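Local structure of formate dehydrogenase subunit beta (Desulfovibrio gigas, 1H0H) at residues Cys11-Gly16 with Val52-Gln57. The protein carries electrons through three [4Fe-4S] clusters as the beta chain of a formate dehydrogenase that reversibly oxidises formate to carbon dioxide. Residues are numbered along the deposited sequence; the frame is centred on the assembly and turned at random.
Sequences CTACRG and VRMHEQ. With SF4 (iron/sulfur cluster), chain L.
V52, near the start of strand 51-59, packs against both a cluster-binding loop and the cluster itself. Its side chain points at the loop 11-16 and splits there. CG1, anti to the backbone N (chi1 178°), meets CB of A13 at 4.0 Å, while CG2 comes to within 3.8 Å of sulfide S1 of the SF4 group. The aliphatic part of R15 crosses this valine obliquely, with R15 CG 3.8 Å from V52 CB. Two residues on, M54 approaches from the same strand face; its chain bends at chi3 (73°), so that CE also touches A13 CB, roughly at right angles to the approach of V52 CG1. F67 of the paired strand 62-70 packs on A13 as well.

Beyond this close apolar packing the contact loosens and turns polar. No direct hydrogen bond joins the segments. M54 SD sits over one face of the R15 guanidinium, 4.2 Å above the plane and over its centre, and NH1 donates to a water that also lies within hydrogen-bonding distance of V52 O. The charge is held mainly by the chain of another protein, where NE and NH2 each salt-bridge an acidic side chain, with H38 O accepting from NH1.

On the cluster side, C11 SG binds FE3 at 2.2 Å and C14 SG binds FE4. G16 N, at the start of helix 16-25, donates to C14 SG at 3.3 Å, which may stabilise the thiolate's negative charge. C17 and C156 complete the ligation of this CxxCxxC ferredoxin-type [4Fe-4S] site, backed here by a beta-hairpin strand.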
loop_
_atom_site.group_PDB
_atom_site.type_symbol
_atom_site.label_atom_id
_atom_site.label_comp_id
_atom_site.label_asym_id
_atom_site.label_seq_id
_atom_site.Cartn_x
_atom_site.Cartn_y
_atom_site.Cartn_z
ATOM N N CYS B 11 9.005 20.510 -3.066
ATOM C CA CYS B 11 8.333 20.078 -1.828
ATOM C C CYS B 11 6.961 19.469 -2.104
ATOM O O CYS B 11 6.147 20.036 -2.822
ATOM C CB CYS B 11 8.207 21.285 -0.872
ATOM S SG CYS B 11 7.280 21.020 0.661
ATOM N N THR B 12 6.690 18.316 -1.524
ATOM C CA THR B 12 5.396 17.686 -1.707
ATOM C C THR B 12 4.519 17.876 -0.479
ATOM O O THR B 12 3.435 17.308 -0.404
ATOM C CB THR B 12 5.569 16.197 -1.983
ATOM O OG1 THR B 12 6.435 15.650 -0.983
ATOM C CG2 THR B 12 6.280 15.970 -3.311
ATOM N N ALA B 13 4.998 18.669 0.473
ATOM C CA ALA B 13 4.280 18.887 1.718
ATOM C C ALA B 13 4.021 17.543 2.432
ATOM O O ALA B 13 2.967 17.327 3.045
ATOM C CB ALA B 13 2.988 19.690 1.475
ATOM N N CYS B 14 5.008 16.648 2.351
ATOM C CA CYS B 14 4.917 15.342 3.014
ATOM C C CYS B 14 4.934 15.532 4.543
ATOM O O CYS B 14 4.588 14.636 5.307
ATOM C CB CYS B 14 6.089 14.452 2.554
ATOM S SG CYS B 14 7.697 14.755 3.285
ATOM N N ARG B 15 5.324 16.729 4.972
ATOM C CA ARG B 15 5.438 17.064 6.400
ATOM C C ARG B 15 6.460 16.234 7.211
ATOM O O ARG B 15 6.505 16.252 8.443
ATOM C CB ARG B 15 4.073 17.271 7.060
ATOM C CG ARG B 15 3.487 18.626 6.628
ATOM C CD ARG B 15 2.337 19.117 7.488
ATOM N NE ARG B 15 1.098 18.461 7.096
ATOM C CZ ARG B 15 -0.091 18.960 7.326
ATOM N NH1 ARG B 15 -0.200 20.137 7.976
ATOM N NH2 ARG B 15 -1.174 18.288 6.932
ATOM N N GLY B 16 7.320 15.519 6.504
ATOM C CA GLY B 16 8.429 14.841 7.164
ATOM C C GLY B 16 9.317 15.806 7.983
ATOM O O GLY B 16 9.659 15.501 9.123
ATOM N N VAL B 52 5.185 23.592 7.778
ATOM C CA VAL B 52 4.889 23.530 6.354
ATOM C C VAL B 52 3.624 24.319 6.042
ATOM O O VAL B 52 2.500 23.926 6.385
ATOM C CB VAL B 52 4.813 22.071 5.815
ATOM C CG1 VAL B 52 4.452 22.084 4.347
ATOM C CG2 VAL B 52 6.165 21.352 6.039
ATOM N N ARG B 53 3.822 25.469 5.411
ATOM C CA ARG B 53 2.714 26.328 5.077
ATOM C C ARG B 53 2.175 25.878 3.739
ATOM O O ARG B 53 2.933 25.409 2.897
ATOM C CB ARG B 53 3.187 27.774 5.041
ATOM C CG ARG B 53 3.586 28.325 6.391
ATOM C CD ARG B 53 4.026 29.780 6.333
ATOM N NE ARG B 53 4.626 30.265 7.573
ATOM C CZ ARG B 53 3.927 30.598 8.651
ATOM N NH1 ARG B 53 2.599 30.477 8.657
ATOM N NH2 ARG B 53 4.548 31.049 9.721
ATOM N N MET B 54 0.864 25.970 3.556
ATOM C CA MET B 54 0.242 25.436 2.350
ATOM C C MET B 54 -0.829 26.403 1.883
ATOM O O MET B 54 -1.748 26.745 2.657
ATOM C CB MET B 54 -0.364 24.042 2.616
ATOM C CG MET B 54 0.603 22.999 3.223
ATOM S SD MET B 54 -0.248 21.503 3.914
ATOM C CE MET B 54 -0.770 20.642 2.396
ATOM N N HIS B 55 -0.726 26.848 0.629
ATOM C CA HIS B 55 -1.690 27.822 0.099
ATOM C C HIS B 55 -2.139 27.529 -1.322
ATOM O O HIS B 55 -1.330 27.448 -2.262
ATOM C CB HIS B 55 -1.133 29.251 0.162
ATOM C CG HIS B 55 -1.012 29.787 1.552
ATOM N ND1 HIS B 55 0.205 30.040 2.149
ATOM C CD2 HIS B 55 -1.953 30.080 2.483
ATOM C CE1 HIS B 55 0.011 30.492 3.378
ATOM N NE2 HIS B 55 -1.289 30.530 3.604
ATOM N N GLU B 56 -3.438 27.386 -1.480
ATOM C CA GLU B 56 -3.996 27.191 -2.793
ATOM C C GLU B 56 -3.879 28.500 -3.539
ATOM O O GLU B 56 -4.117 29.565 -2.956
ATOM C CB GLU B 56 -5.461 26.786 -2.704
ATOM C CG GLU B 56 -5.626 25.343 -2.293
ATOM C CD GLU B 56 -7.020 24.850 -2.507
ATOM O OE1 GLU B 56 -7.845 25.519 -3.184
ATOM O OE2 GLU B 56 -7.300 23.780 -1.977
ATOM N N GLN B 57 -3.503 28.431 -4.814
ATOM C CA GLN B 57 -3.384 29.637 -5.632
ATOM C C GLN B 57 -3.727 29.320 -7.055
ATOM O O GLN B 57 -3.221 28.354 -7.622
ATOM C CB GLN B 57 -1.953 30.223 -5.603
ATOM C CG GLN B 57 -1.406 30.582 -4.232
ATOM C CD GLN B 57 -2.077 31.820 -3.626
ATOM O OE1 GLN B 57 -2.995 32.366 -4.214
ATOM N NE2 GLN B 57 -1.595 32.262 -2.455
HETATM FE FE1 SF4 L . 10.879 18.062 2.100
HETATM FE FE2 SF4 L . 9.496 19.131 4.251
HETATM FE FE3 SF4 L . 8.567 19.538 1.686
HETATM FE FE4 SF4 L . 8.478 16.951 2.839
HETATM S S1 SF4 L . 7.348 18.783 3.519
HETATM S S2 SF4 L . 9.133 17.547 0.669
HETATM S S3 SF4 L . 10.386 17.076 4.146
HETATM S S4 SF4 L . 10.606 20.293 2.624
HETATM O O HOH W 1 1.702 22.337 8.435
#